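Local coordinates for protein esterase (uncultured bacterium pCosCE1, PDB 7ATL) that hydrolyses carboxylic esters as a family VIII carboxylesterase of the beta-lactamase fold and also shows promiscuous acyltransferase activity, at residues 204-210 with 267-273; 27-31 with 54-58; 90-94 with 180-185. The contacts are given in a common frame with arbitrary orientation. Residue numbers count along the deposited sequence, not the author numbering.

Contact 1: residues 204-210 with 267-273; sequences LRNTGFY and MVGDADD
A single antiparallel bridge, Gly208 with Val268, and the Asp273 carboxylate in the first turn of an N-capped helix join loop 204-210 to segment 267-273. Thr207 is extended and Gly208 nearly fully so (-174/-153) where the bridge forms (CA-CA 5.6 Å): Gly208 N to Val268 O 3.0 Å, Val268 N to Gly208 O 2.8 Å. The N-cap Asp270, chi1 p, accepts at OD1 from Asp273 N (2.9 Å). Asp273, chi1 m, receives the loop: OD1 accepts from Arg205 N (2.8 Å), OD2 from Asn206 N (2.7 Å) and Thr207 OG1 (2.8 Å). Arg205, chi1 p then extended, forms salt bridges from NE to Asp270 OD2 (2.7 Å) and NH1 to Asp272 OD2 (3.3 Å); Asp272 OD1 is salt-bridged to Arg57. A CB on Gly269 would come within 2.3 Å of Thr207 OG1, so the glycine lets the hydroxyl in. Met267 CG lies over the Phe209 ring, 3.9 Å from its centroid (CH-pi). Gly269 pairs with Phe61 of strand 61-62; helices 67-80 and 190-199 meet Thr207 through Tyr70 and Phe194.

Contact 2: residues 27-31 with 54-58; sequences GSVVL and PMVRE
Met55 folds its side chain over the start of strand 27-31, with CE 3.4 Å from Gly27 C and CG 3.5 Å from Ser28 O. Its chi1 t, chi2 p, chi3 p conformation brings the methyl to the position where a CB on Gly27 would clash, so the glycine is what admits it. Segment 27-31 is extended throughout, whereas 54-58 is irregular: Met55 and Val56 are extended, and Arg57 turns to helical angles (-61/-37). The touching parts run nearly alongside each other, with end-to-end directions 13° apart and CA atoms 6.0 Å apart for both Gly27-Met55 and Val29-Arg57. No hydrogen bond crosses between them; the backbone of strand 27-34 pairs instead with Ser44 and Asn42 in strand 37-44 and with Leu360 and Val358 in strand 355-361. The loop therefore covers a face of the antiparallel sheet of the beta-lactamase fold. Val29, chi1 t, points toward it, its CG2 3.7 Å from Met55 CG and 3.4 Å from Val56 O. Further along, Leu31 CD2 lies over one face of the Arg57 guanidinium, 4.1 Å from NE, and the Arg57 side chain is nearly fully extended. Because Arg57 NH2 is salt-bridged to Asp272, its charge is met from the helix 271-283 side, and the contact itself is held by apolar and van der Waals contacts.

Contact 3: residues 90-94 with 180-185; sequences VSRWL and AVLEQV
Trp93, with 100 Å² covered, points its CA-CB bond toward helix 180-185 and spreads its indole along it (chi1 m, chi2 104°). Val185 CG2 sits 3.6 Å from the centroid of the six-membered ring and 4° off its normal, a CH-pi contact over the face. Trp93 CG meets Val181 CG1 at 3.8 Å, and Trp93 CE3 meets Gln184 CB at 3.9 Å. Residues 90-93 have helical backbone angles, and Val90 O accepts from both Trp93 N and Leu94 N (2.8 Å each), a tight turn that places Trp93 and Leu94 side by side against the helix. Val181 and Val185, four residues apart on one side of the helix, both meet the indole, Val185 over its face. In the fold, the contact joins the loop between helices 67-80 and 111-116 to helix 174-186 in the helical part of this beta-lactamase-family chain. Val181, chi1 t, loses 67 Å²: its CG2 also reaches Leu94 CD1 (4.0 Å) and Val90 CG1 (4.2 Å). Leu94, chi1 m and chi2 t, gives up 59 Å²; its CD1 packs on Ala180 CB at 3.9 Å and its CD2 on Gln184 CG at 3.6 Å. Trp93 NE1 turns to Asp88 OD2, its hydrogen-bond partner.

In the fold
Contacts 1 and 2 form one continuous patch, their centres 14 Å apart. Arg57 NH2 bridges to Asp272 OD1 at 2.8 Å, and Ala271 CB packs on Val29 CG1 at 3.5 Å, so the start of helix 271-283 lies against strand 27-34. Contact 3 stands apart: its centre is 24 Å from that of contact 1 (nearest atoms about 8 Å) and 37 Å from that of contact 2, on the other side of the chain's centre. Helix 67-80 spans part of this gap, touching Phe209 and Leu182 through Ile71. Near that helix's start lies an SxxK pattern, Ser65 and Lys68 with Tyr123, consistent with a family VIII active site; Ser67 OG is hydrogen-bonded to Met267 N of contact 1.

Contact 1: residues 204-210 with 267-273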
ATOM      1  N   LEU A 204     -16.030  -7.380  -1.552  1.00 36.69           N
ATOM      2  CA  LEU A 204     -15.000  -7.632  -0.506  1.00 37.04           C
ATOM      3  C   LEU A 204     -15.705  -8.041   0.793  1.00 34.82           C
ATOM      4  O   LEU A 204     -16.751  -7.472   1.091  1.00 32.65           O
ATOM      5  CB  LEU A 204     -14.160  -6.362  -0.303  1.00 38.00           C
ATOM      6  CG  LEU A 204     -13.409  -5.818  -1.529  1.00 36.70           C
ATOM      7  CD1 LEU A 204     -12.483  -4.692  -1.119  1.00 36.85           C
ATOM      8  CD2 LEU A 204     -12.619  -6.896  -2.248  1.00 35.70           C
ATOM      9  N   ARG A 205     -15.144  -8.966   1.564  1.00 35.24           N
ATOM     10  CA  ARG A 205     -15.831  -9.483   2.781  1.00 40.13           C
ATOM     11  C   ARG A 205     -15.367  -8.739   4.043  1.00 37.99           C
ATOM     12  O   ARG A 205     -16.166  -8.678   5.004  1.00 39.10           O
ATOM     13  CB  ARG A 205     -15.655 -11.000   2.950  1.00 45.19           C
ATOM     14  CG  ARG A 205     -14.247 -11.527   2.705  1.00 51.96           C
ATOM     15  CD  ARG A 205     -14.119 -13.008   3.019  1.00 55.17           C
ATOM     16  NE  ARG A 205     -12.721 -13.421   3.065  1.00 57.38           N
ATOM     17  CZ  ARG A 205     -12.312 -14.677   3.211  1.00 58.02           C
ATOM     18  NH1 ARG A 205     -11.019 -14.953   3.263  1.00 56.75           N
ATOM     19  NH2 ARG A 205     -13.196 -15.655   3.307  1.00 59.11           N
ATOM     20  N   ASN A 206     -14.135  -8.217   4.084  1.00 33.02           N
ATOM     21  CA  ASN A 206     -13.526  -7.864   5.387  1.00 31.79           C
ATOM     22  C   ASN A 206     -12.405  -6.829   5.241  1.00 31.68           C
ATOM     23  O   ASN A 206     -11.305  -7.053   5.782  1.00 29.34           O
ATOM     24  CB  ASN A 206     -13.061  -9.149   6.074  1.00 33.19           C
ATOM     25  CG  ASN A 206     -12.725  -8.932   7.528  1.00 32.24           C
ATOM     26  OD1 ASN A 206     -11.815  -9.574   8.037  1.00 32.65           O
ATOM     27  ND2 ASN A 206     -13.430  -8.012   8.178  1.00 31.47           N
ATOM     28  N   THR A 207     -12.687  -5.684   4.622  1.00 31.31           N
ATOM     29  CA  THR A 207     -11.662  -4.641   4.410  1.00 31.58           C
ATOM     30  C   THR A 207     -12.268  -3.267   4.701  1.00 30.80           C
ATOM     31  O   THR A 207     -13.358  -2.974   4.187  1.00 31.95           O
ATOM     32  CB  THR A 207     -11.056  -4.792   3.010  1.00 35.58           C
ATOM     33  OG1 THR A 207     -10.286  -6.003   3.001  1.00 35.58           O
ATOM     34  CG2 THR A 207     -10.210  -3.601   2.604  1.00 34.60           C
ATOM     35  N   GLY A 208     -11.561  -2.450   5.480  1.00 27.69           N
ATOM     36  CA  GLY A 208     -12.023  -1.108   5.861  1.00 28.34           C
ATOM     37  C   GLY A 208     -10.943  -0.373   6.616  1.00 28.56           C
ATOM     38  O   GLY A 208      -9.757  -0.710   6.404  1.00 28.54           O
ATOM     39  N   PHE A 209     -11.340   0.566   7.478  1.00 28.18           N
ATOM     40  CA  PHE A 209     -10.442   1.574   8.108  1.00 29.77           C
ATOM     41  C   PHE A 209     -10.211   1.284   9.595  1.00 29.46           C
ATOM     42  O   PHE A 209      -9.311   1.909  10.183  1.00 30.30           O
ATOM     43  CB  PHE A 209     -11.014   2.973   7.880  1.00 29.51           C
ATOM     44  CG  PHE A 209     -10.685   3.509   6.516  1.00 28.33           C
ATOM     45  CD1 PHE A 209      -9.429   4.034   6.267  1.00 26.39           C
ATOM     46  CD2 PHE A 209     -11.605   3.422   5.487  1.00 27.72           C
ATOM     47  CE1 PHE A 209      -9.099   4.508   5.013  1.00 27.84           C
ATOM     48  CE2 PHE A 209     -11.277   3.885   4.229  1.00 29.08           C
ATOM     49  CZ  PHE A 209     -10.031   4.437   3.996  1.00 31.15           C
ATOM     50  N   TYR A 210     -11.012   0.384  10.161  1.00 30.97           N
ATOM     51  CA  TYR A 210     -10.830  -0.217  11.504  1.00 32.91           C
ATOM     52  C   TYR A 210     -11.611  -1.530  11.585  1.00 33.59           C
ATOM     53  O   TYR A 210     -12.469  -1.766  10.711  1.00 35.21           O
ATOM     54  CB  TYR A 210     -11.299   0.758  12.576  1.00 32.53           C
ATOM     55  CG  TYR A 210     -12.782   0.782  12.820  1.00 33.56           C
ATOM     56  CD1 TYR A 210     -13.634   1.463  11.975  1.00 34.39           C
ATOM     57  CD2 TYR A 210     -13.336   0.129  13.909  1.00 34.32           C
ATOM     58  CE1 TYR A 210     -14.999   1.514  12.211  1.00 35.60           C
ATOM     59  CE2 TYR A 210     -14.698   0.159  14.155  1.00 35.63           C
ATOM     60  CZ  TYR A 210     -15.534   0.875  13.315  1.00 37.04           C
ATOM     61  OH  TYR A 210     -16.874   0.953  13.577  1.00 34.67           O
ATOM     62  N   MET A 267      -5.654   1.380   6.600  1.00 26.68           N
ATOM     63  CA  MET A 267      -6.704   0.348   6.385  1.00 29.66           C
ATOM     64  C   MET A 267      -6.281  -1.014   6.986  1.00 29.57           C
ATOM     65  O   MET A 267      -5.086  -1.226   7.297  1.00 28.88           O
ATOM     66  CB  MET A 267      -7.056   0.194   4.899  1.00 28.44           C
ATOM     67  CG  MET A 267      -7.469   1.491   4.248  1.00 27.59           C
ATOM     68  SD  MET A 267      -8.058   1.297   2.550  1.00 28.73           S
ATOM     69  CE  MET A 267      -9.600   0.449   2.849  1.00 28.30           C
ATOM     70  N   VAL A 268      -7.277  -1.887   7.146  1.00 30.00           N
ATOM     71  CA  VAL A 268      -7.181  -3.309   7.581  1.00 28.32           C
ATOM     72  C   VAL A 268      -7.934  -4.162   6.555  1.00 28.03           C
ATOM     73  O   VAL A 268      -8.902  -3.643   5.952  1.00 28.22           O
ATOM     74  CB  VAL A 268      -7.780  -3.498   8.986  1.00 27.97           C
ATOM     75  CG1 VAL A 268      -6.926  -2.800  10.034  1.00 29.37           C
ATOM     76  CG2 VAL A 268      -9.231  -3.044   9.069  1.00 26.78           C
ATOM     77  N   GLY A 269      -7.515  -5.415   6.366  1.00 26.94           N
ATOM     78  CA  GLY A 269      -8.143  -6.330   5.399  1.00 26.88           C
ATOM     79  C   GLY A 269      -7.423  -7.662   5.279  1.00 27.56           C
ATOM     80  O   GLY A 269      -6.254  -7.770   5.725  1.00 23.96           O
ATOM     81  N   ASP A 270      -8.105  -8.642   4.673  1.00 29.27           N
ATOM     82  CA  ASP A 270      -7.578 -10.016   4.487  1.00 28.63           C
ATOM     83  C   ASP A 270      -6.961 -10.124   3.100  1.00 26.80           C
ATOM     84  O   ASP A 270      -7.183  -9.245   2.279  1.00 28.56           O
ATOM     85  CB  ASP A 270      -8.639 -11.075   4.794  1.00 29.50           C
ATOM     86  CG  ASP A 270      -9.812 -11.088   3.846  1.00 31.42           C
ATOM     87  OD1 ASP A 270      -9.703 -10.422   2.803  1.00 32.45           O
ATOM     88  OD2 ASP A 270     -10.824 -11.778   4.166  1.00 34.80           O
ATOM     89  N   ALA A 271      -6.181 -11.173   2.891  1.00 27.76           N
ATOM     90  CA  ALA A 271      -5.429 -11.450   1.653  1.00 28.54           C
ATOM     91  C   ALA A 271      -6.400 -11.601   0.469  1.00 29.35           C
ATOM     92  O   ALA A 271      -6.120 -11.016  -0.587  1.00 29.34           O
ATOM     93  CB  ALA A 271      -4.566 -12.670   1.876  1.00 28.14           C
ATOM     94  N   ASP A 272      -7.522 -12.308   0.635  1.00 30.65           N
ATOM     95  CA  ASP A 272      -8.472 -12.587  -0.478  1.00 29.98           C
ATOM     96  C   ASP A 272      -9.086 -11.292  -0.992  1.00 28.76           C
ATOM     97  O   ASP A 272      -9.376 -11.242  -2.208  1.00 32.56           O
ATOM     98  CB  ASP A 272      -9.584 -13.566  -0.093  1.00 30.74           C
ATOM     99  CG  ASP A 272      -9.047 -14.980  -0.099  1.00 33.25           C
ATOM    100  OD1 ASP A 272      -8.918 -15.514  -1.185  1.00 33.02           O
ATOM    101  OD2 ASP A 272      -8.652 -15.486   0.977  1.00 38.96           O
ATOM    102  N   ASP A 273      -9.324 -10.312  -0.117  1.00 28.03           N
ATOM    103  CA  ASP A 273      -9.860  -8.994  -0.544  1.00 27.74           C
ATOM    104  C   ASP A 273      -8.758  -8.329  -1.373  1.00 25.88           C
ATOM    105  O   ASP A 273      -9.056  -7.834  -2.436  1.00 26.09           O
ATOM    106  CB  ASP A 273     -10.397  -8.154   0.624  1.00 31.59           C
ATOM    107  CG  ASP A 273     -11.778  -8.530   1.173  1.00 31.84           C
ATOM    108  OD1 ASP A 273     -12.538  -9.273   0.510  1.00 31.77           O
ATOM    109  OD2 ASP A 273     -12.093  -8.059   2.274  1.00 34.16           O
TER
HETATM  110  O   HOH W   1      -8.567 -13.918   3.142  1.00 38.95           O
HETATM  111  O   HOH W   2      -7.812  -6.253   2.005  1.00 24.71           O

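Contact 2: residues 27-31 with 54-58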
ATOM      1  N   GLY A  27       4.320 -15.281  10.813  1.00 39.61           N
ATOM      2  CA  GLY A  27       3.162 -15.825  10.078  1.00 38.25           C
ATOM      3  C   GLY A  27       2.922 -15.081   8.771  1.00 35.60           C
ATOM      4  O   GLY A  27       3.320 -13.894   8.643  1.00 36.39           O
ATOM      5  N   SER A  28       2.321 -15.752   7.794  1.00 33.93           N
ATOM      6  CA  SER A  28       1.986 -15.159   6.471  1.00 32.90           C
ATOM      7  C   SER A  28       0.747 -15.843   5.914  1.00 30.92           C
ATOM      8  O   SER A  28       0.458 -16.988   6.319  1.00 34.40           O
ATOM      9  CB  SER A  28       3.132 -15.221   5.485  1.00 32.18           C
ATOM     10  OG  SER A  28       3.272 -16.529   4.955  1.00 33.03           O
ATOM     11  N   VAL A  29       0.025 -15.111   5.076  1.00 29.55           N
ATOM     12  CA  VAL A  29      -0.977 -15.652   4.124  1.00 29.12           C
ATOM     13  C   VAL A  29      -0.516 -15.270   2.719  1.00 29.27           C
ATOM     14  O   VAL A  29      -0.344 -14.074   2.487  1.00 32.22           O
ATOM     15  CB  VAL A  29      -2.366 -15.095   4.443  1.00 29.19           C
ATOM     16  CG1 VAL A  29      -3.399 -15.604   3.450  1.00 31.60           C
ATOM     17  CG2 VAL A  29      -2.759 -15.421   5.869  1.00 29.85           C
ATOM     18  N   VAL A  30      -0.279 -16.252   1.854  1.00 29.85           N
ATOM     19  CA  VAL A  30       0.192 -16.067   0.449  1.00 30.91           C
ATOM     20  C   VAL A  30      -0.834 -16.680  -0.516  1.00 29.13           C
ATOM     21  O   VAL A  30      -1.124 -17.874  -0.384  1.00 28.44           O
ATOM     22  CB  VAL A  30       1.578 -16.697   0.238  1.00 31.43           C
ATOM     23  CG1 VAL A  30       1.964 -16.682  -1.229  1.00 30.74           C
ATOM     24  CG2 VAL A  30       2.653 -16.032   1.083  1.00 31.86           C
ATOM     25  N   LEU A  31      -1.337 -15.883  -1.456  1.00 29.17           N
ATOM     26  CA  LEU A  31      -2.331 -16.280  -2.491  1.00 30.37           C
ATOM     27  C   LEU A  31      -1.728 -16.058  -3.894  1.00 33.29           C
ATOM     28  O   LEU A  31      -1.081 -14.998  -4.139  1.00 33.57           O
ATOM     29  CB  LEU A  31      -3.599 -15.445  -2.315  1.00 31.06           C
ATOM     30  CG  LEU A  31      -4.282 -15.490  -0.945  1.00 33.68           C
ATOM     31  CD1 LEU A  31      -5.606 -14.724  -0.970  1.00 36.67           C
ATOM     32  CD2 LEU A  31      -4.534 -16.908  -0.468  1.00 33.68           C
ATOM     33  N   PRO A  54      -2.773 -20.106  15.500  1.00 55.17           N
ATOM     34  CA  PRO A  54      -2.297 -20.369  14.145  1.00 52.14           C
ATOM     35  C   PRO A  54      -2.827 -19.281  13.198  1.00 44.99           C
ATOM     36  O   PRO A  54      -3.987 -18.833  13.339  1.00 38.80           O
ATOM     37  CB  PRO A  54      -2.874 -21.760  13.837  1.00 54.27           C
ATOM     38  CG  PRO A  54      -4.144 -21.799  14.655  1.00 56.22           C
ATOM     39  CD  PRO A  54      -3.751 -21.112  15.947  1.00 57.17           C
ATOM     40  N   MET A  55      -1.970 -18.853  12.275  1.00 40.11           N
ATOM     41  CA  MET A  55      -2.382 -18.005  11.127  1.00 37.26           C
ATOM     42  C   MET A  55      -3.366 -18.820  10.282  1.00 33.98           C
ATOM     43  O   MET A  55      -3.072 -20.001  10.035  1.00 35.72           O
ATOM     44  CB  MET A  55      -1.178 -17.604  10.265  1.00 36.16           C
ATOM     45  CG  MET A  55      -1.522 -16.559   9.182  1.00 36.92           C
ATOM     46  SD  MET A  55      -1.833 -14.878   9.805  1.00 31.36           S
ATOM     47  CE  MET A  55      -0.128 -14.364  10.026  1.00 27.80           C
ATOM     48  N   VAL A  56      -4.490 -18.226   9.906  1.00 28.72           N
ATOM     49  CA  VAL A  56      -5.475 -18.827   8.978  1.00 30.49           C
ATOM     50  C   VAL A  56      -5.648 -17.873   7.779  1.00 36.11           C
ATOM     51  O   VAL A  56      -5.213 -16.695   7.850  1.00 34.16           O
ATOM     52  CB  VAL A  56      -6.813 -19.144   9.690  1.00 30.86           C
ATOM     53  CG1 VAL A  56      -6.635 -20.109  10.861  1.00 30.14           C
ATOM     54  CG2 VAL A  56      -7.568 -17.897  10.122  1.00 29.61           C
ATOM     55  N   ARG A  57      -6.270 -18.370   6.702  1.00 37.69           N
ATOM     56  CA  ARG A  57      -6.429 -17.659   5.414  1.00 36.74           C
ATOM     57  C   ARG A  57      -7.233 -16.375   5.635  1.00 36.67           C
ATOM     58  O   ARG A  57      -6.899 -15.351   5.001  1.00 33.06           O
ATOM     59  CB  ARG A  57      -7.109 -18.593   4.412  1.00 40.31           C
ATOM     60  CG  ARG A  57      -7.125 -18.055   2.989  1.00 42.24           C
ATOM     61  CD  ARG A  57      -7.955 -18.927   2.077  1.00 40.95           C
ATOM     62  NE  ARG A  57      -8.168 -18.301   0.782  1.00 38.56           N
ATOM     63  CZ  ARG A  57      -8.258 -18.952  -0.371  1.00 38.29           C
ATOM     64  NH1 ARG A  57      -8.134 -20.271  -0.417  1.00 39.31           N
ATOM     65  NH2 ARG A  57      -8.444 -18.284  -1.493  1.00 35.30           N
ATOM     66  N   GLU A  58      -8.232 -16.430   6.525  1.00 37.15           N
ATOM     67  CA  GLU A  58      -9.180 -15.316   6.834  1.00 35.86           C
ATOM     68  C   GLU A  58      -8.554 -14.307   7.816  1.00 32.14           C
ATOM     69  O   GLU A  58      -9.205 -13.275   8.066  1.00 27.42           O
ATOM     70  CB  GLU A  58     -10.490 -15.825   7.455  1.00 38.47           C
ATOM     71  CG  GLU A  58     -11.182 -16.922   6.658  1.00 44.68           C
ATOM     72  CD  GLU A  58     -10.622 -18.327   6.840  1.00 45.31           C
ATOM     73  OE1 GLU A  58     -10.202 -18.652   7.973  1.00 43.34           O
ATOM     74  OE2 GLU A  58     -10.595 -19.081   5.842  1.00 46.97           O
TER

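Contact 3: residues 90-94 with 180-185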
ATOM      1  N   VAL A  90      -5.987  20.112  -6.926  1.00 23.02           N
ATOM      2  CA  VAL A  90      -6.412  19.671  -5.575  1.00 23.46           C
ATOM      3  C   VAL A  90      -7.225  20.805  -4.964  1.00 22.92           C
ATOM      4  O   VAL A  90      -8.317  20.549  -4.413  1.00 23.16           O
ATOM      5  CB  VAL A  90      -5.202  19.268  -4.714  1.00 23.39           C
ATOM      6  CG1 VAL A  90      -5.613  18.962  -3.284  1.00 24.02           C
ATOM      7  CG2 VAL A  90      -4.473  18.078  -5.312  1.00 21.88           C
ATOM      8  N   SER A  91      -6.718  22.023  -5.090  1.00 23.77           N
ATOM      9  CA  SER A  91      -7.350  23.239  -4.517  1.00 25.10           C
ATOM     10  C   SER A  91      -8.807  23.389  -5.008  1.00 25.26           C
ATOM     11  O   SER A  91      -9.639  23.948  -4.276  1.00 24.85           O
ATOM     12  CB  SER A  91      -6.475  24.466  -4.771  1.00 26.04           C
ATOM     13  OG  SER A  91      -6.597  24.990  -6.095  1.00 24.87           O
ATOM     14  N   ARG A  92      -9.140  22.864  -6.184  1.00 26.40           N
ATOM     15  CA  ARG A  92     -10.540  22.844  -6.699  1.00 28.92           C
ATOM     16  C   ARG A  92     -11.460  22.079  -5.734  1.00 27.71           C
ATOM     17  O   ARG A  92     -12.631  22.470  -5.578  1.00 23.48           O
ATOM     18  CB  ARG A  92     -10.574  22.186  -8.082  1.00 29.41           C
ATOM     19  CG  ARG A  92     -11.961  22.030  -8.682  1.00 28.95           C
ATOM     20  CD  ARG A  92     -11.815  21.600 -10.127  1.00 30.11           C
ATOM     21  NE  ARG A  92     -13.075  21.329 -10.801  1.00 28.98           N
ATOM     22  CZ  ARG A  92     -13.183  21.084 -12.102  1.00 26.86           C
ATOM     23  NH1 ARG A  92     -12.101  21.059 -12.861  1.00 26.99           N
ATOM     24  NH2 ARG A  92     -14.369  20.864 -12.637  1.00 25.04           N
ATOM     25  N   TRP A  93     -10.936  21.022  -5.124  1.00 25.98           N
ATOM     26  CA  TRP A  93     -11.699  20.112  -4.235  1.00 27.05           C
ATOM     27  C   TRP A  93     -11.461  20.456  -2.752  1.00 27.22           C
ATOM     28  O   TRP A  93     -12.408  20.333  -1.953  1.00 24.65           O
ATOM     29  CB  TRP A  93     -11.322  18.665  -4.589  1.00 26.86           C
ATOM     30  CG  TRP A  93     -11.804  18.286  -5.950  1.00 26.07           C
ATOM     31  CD1 TRP A  93     -11.074  18.164  -7.097  1.00 26.49           C
ATOM     32  CD2 TRP A  93     -13.172  18.067  -6.317  1.00 25.43           C
ATOM     33  NE1 TRP A  93     -11.894  17.846  -8.149  1.00 25.65           N
ATOM     34  CE2 TRP A  93     -13.188  17.775  -7.692  1.00 26.70           C
ATOM     35  CE3 TRP A  93     -14.376  18.063  -5.613  1.00 26.38           C
ATOM     36  CZ2 TRP A  93     -14.375  17.475  -8.363  1.00 27.70           C
ATOM     37  CZ3 TRP A  93     -15.546  17.777  -6.280  1.00 26.74           C
ATOM     38  CH2 TRP A  93     -15.544  17.479  -7.639  1.00 25.94           C
ATOM     39  N   LEU A  94     -10.238  20.866  -2.388  1.00 29.21           N
ATOM     40  CA  LEU A  94      -9.888  21.331  -1.013  1.00 27.90           C
ATOM     41  C   LEU A  94      -9.371  22.770  -1.096  1.00 26.21           C
ATOM     42  O   LEU A  94      -8.174  22.981  -1.183  1.00 24.51           O
ATOM     43  CB  LEU A  94      -8.852  20.357  -0.426  1.00 26.30           C
ATOM     44  CG  LEU A  94      -9.227  18.881  -0.526  1.00 26.09           C
ATOM     45  CD1 LEU A  94      -8.081  17.978  -0.081  1.00 26.91           C
ATOM     46  CD2 LEU A  94     -10.476  18.593   0.279  1.00 24.66           C
ATOM     47  N   ALA A 180      -9.236  12.678   0.981  1.00 25.38           N
ATOM     48  CA  ALA A 180     -10.024  13.886   1.293  1.00 26.25           C
ATOM     49  C   ALA A 180     -10.642  14.435   0.001  1.00 24.07           C
ATOM     50  O   ALA A 180     -11.818  14.809   0.010  1.00 21.75           O
ATOM     51  CB  ALA A 180      -9.163  14.898   2.007  1.00 28.24           C
ATOM     52  N   VAL A 181      -9.903  14.456  -1.097  1.00 23.03           N
ATOM     53  CA  VAL A 181     -10.520  14.872  -2.387  1.00 24.73           C
ATOM     54  C   VAL A 181     -11.733  13.974  -2.662  1.00 25.50           C
ATOM     55  O   VAL A 181     -12.812  14.502  -2.974  1.00 27.13           O
ATOM     56  CB  VAL A 181      -9.534  14.818  -3.564  1.00 23.78           C
ATOM     57  CG1 VAL A 181     -10.272  14.945  -4.893  1.00 23.64           C
ATOM     58  CG2 VAL A 181      -8.447  15.867  -3.434  1.00 23.11           C
ATOM     59  N   LEU A 182     -11.566  12.664  -2.562  1.00 25.22           N
ATOM     60  CA  LEU A 182     -12.654  11.700  -2.857  1.00 27.16           C
ATOM     61  C   LEU A 182     -13.899  11.996  -1.996  1.00 27.97           C
ATOM     62  O   LEU A 182     -15.033  11.889  -2.529  1.00 31.01           O
ATOM     63  CB  LEU A 182     -12.103  10.295  -2.609  1.00 28.80           C
ATOM     64  CG  LEU A 182     -11.621   9.538  -3.837  1.00 28.48           C
ATOM     65  CD1 LEU A 182     -10.817  10.413  -4.776  1.00 28.09           C
ATOM     66  CD2 LEU A 182     -10.841   8.314  -3.429  1.00 28.76           C
ATOM     67  N   GLU A 183     -13.720  12.372  -0.724  1.00 29.42           N
ATOM     68  CA  GLU A 183     -14.833  12.802   0.180  1.00 28.34           C
ATOM     69  C   GLU A 183     -15.599  13.968  -0.460  1.00 26.36           C
ATOM     70  O   GLU A 183     -16.838  13.942  -0.474  1.00 26.76           O
ATOM     71  CB  GLU A 183     -14.333  13.253   1.555  1.00 29.00           C
ATOM     72  CG  GLU A 183     -13.765  12.135   2.400  1.00 30.86           C
ATOM     73  CD  GLU A 183     -13.328  12.553   3.796  1.00 33.00           C
ATOM     74  OE1 GLU A 183     -12.900  13.743   3.961  1.00 28.96           O
ATOM     75  OE2 GLU A 183     -13.408  11.678   4.724  1.00 31.93           O
ATOM     76  N   GLN A 184     -14.897  14.966  -0.975  1.00 24.16           N
ATOM     77  CA  GLN A 184     -15.563  16.143  -1.571  1.00 25.15           C
ATOM     78  C   GLN A 184     -16.289  15.734  -2.853  1.00 26.37           C
ATOM     79  O   GLN A 184     -17.401  16.233  -3.067  1.00 28.71           O
ATOM     80  CB  GLN A 184     -14.557  17.258  -1.826  1.00 25.26           C
ATOM     81  CG  GLN A 184     -13.895  17.768  -0.559  1.00 24.50           C
ATOM     82  CD  GLN A 184     -14.893  18.133   0.508  1.00 24.09           C
ATOM     83  OE1 GLN A 184     -14.770  17.734   1.653  1.00 25.78           O
ATOM     84  NE2 GLN A 184     -15.916  18.862   0.130  1.00 23.06           N
ATOM     85  N   VAL A 185     -15.716  14.843  -3.659  1.00 26.69           N
ATOM     86  CA  VAL A 185     -16.359  14.394  -4.934  1.00 27.01           C
ATOM     87  C   VAL A 185     -17.680  13.668  -4.619  1.00 27.94           C
ATOM     88  O   VAL A 185     -18.695  13.990  -5.275  1.00 26.70           O
ATOM     89  CB  VAL A 185     -15.422  13.505  -5.775  1.00 26.31           C
ATOM     90  CG1 VAL A 185     -16.135  12.940  -6.994  1.00 25.21           C
ATOM     91  CG2 VAL A 185     -14.139  14.221  -6.173  1.00 25.43           C
TER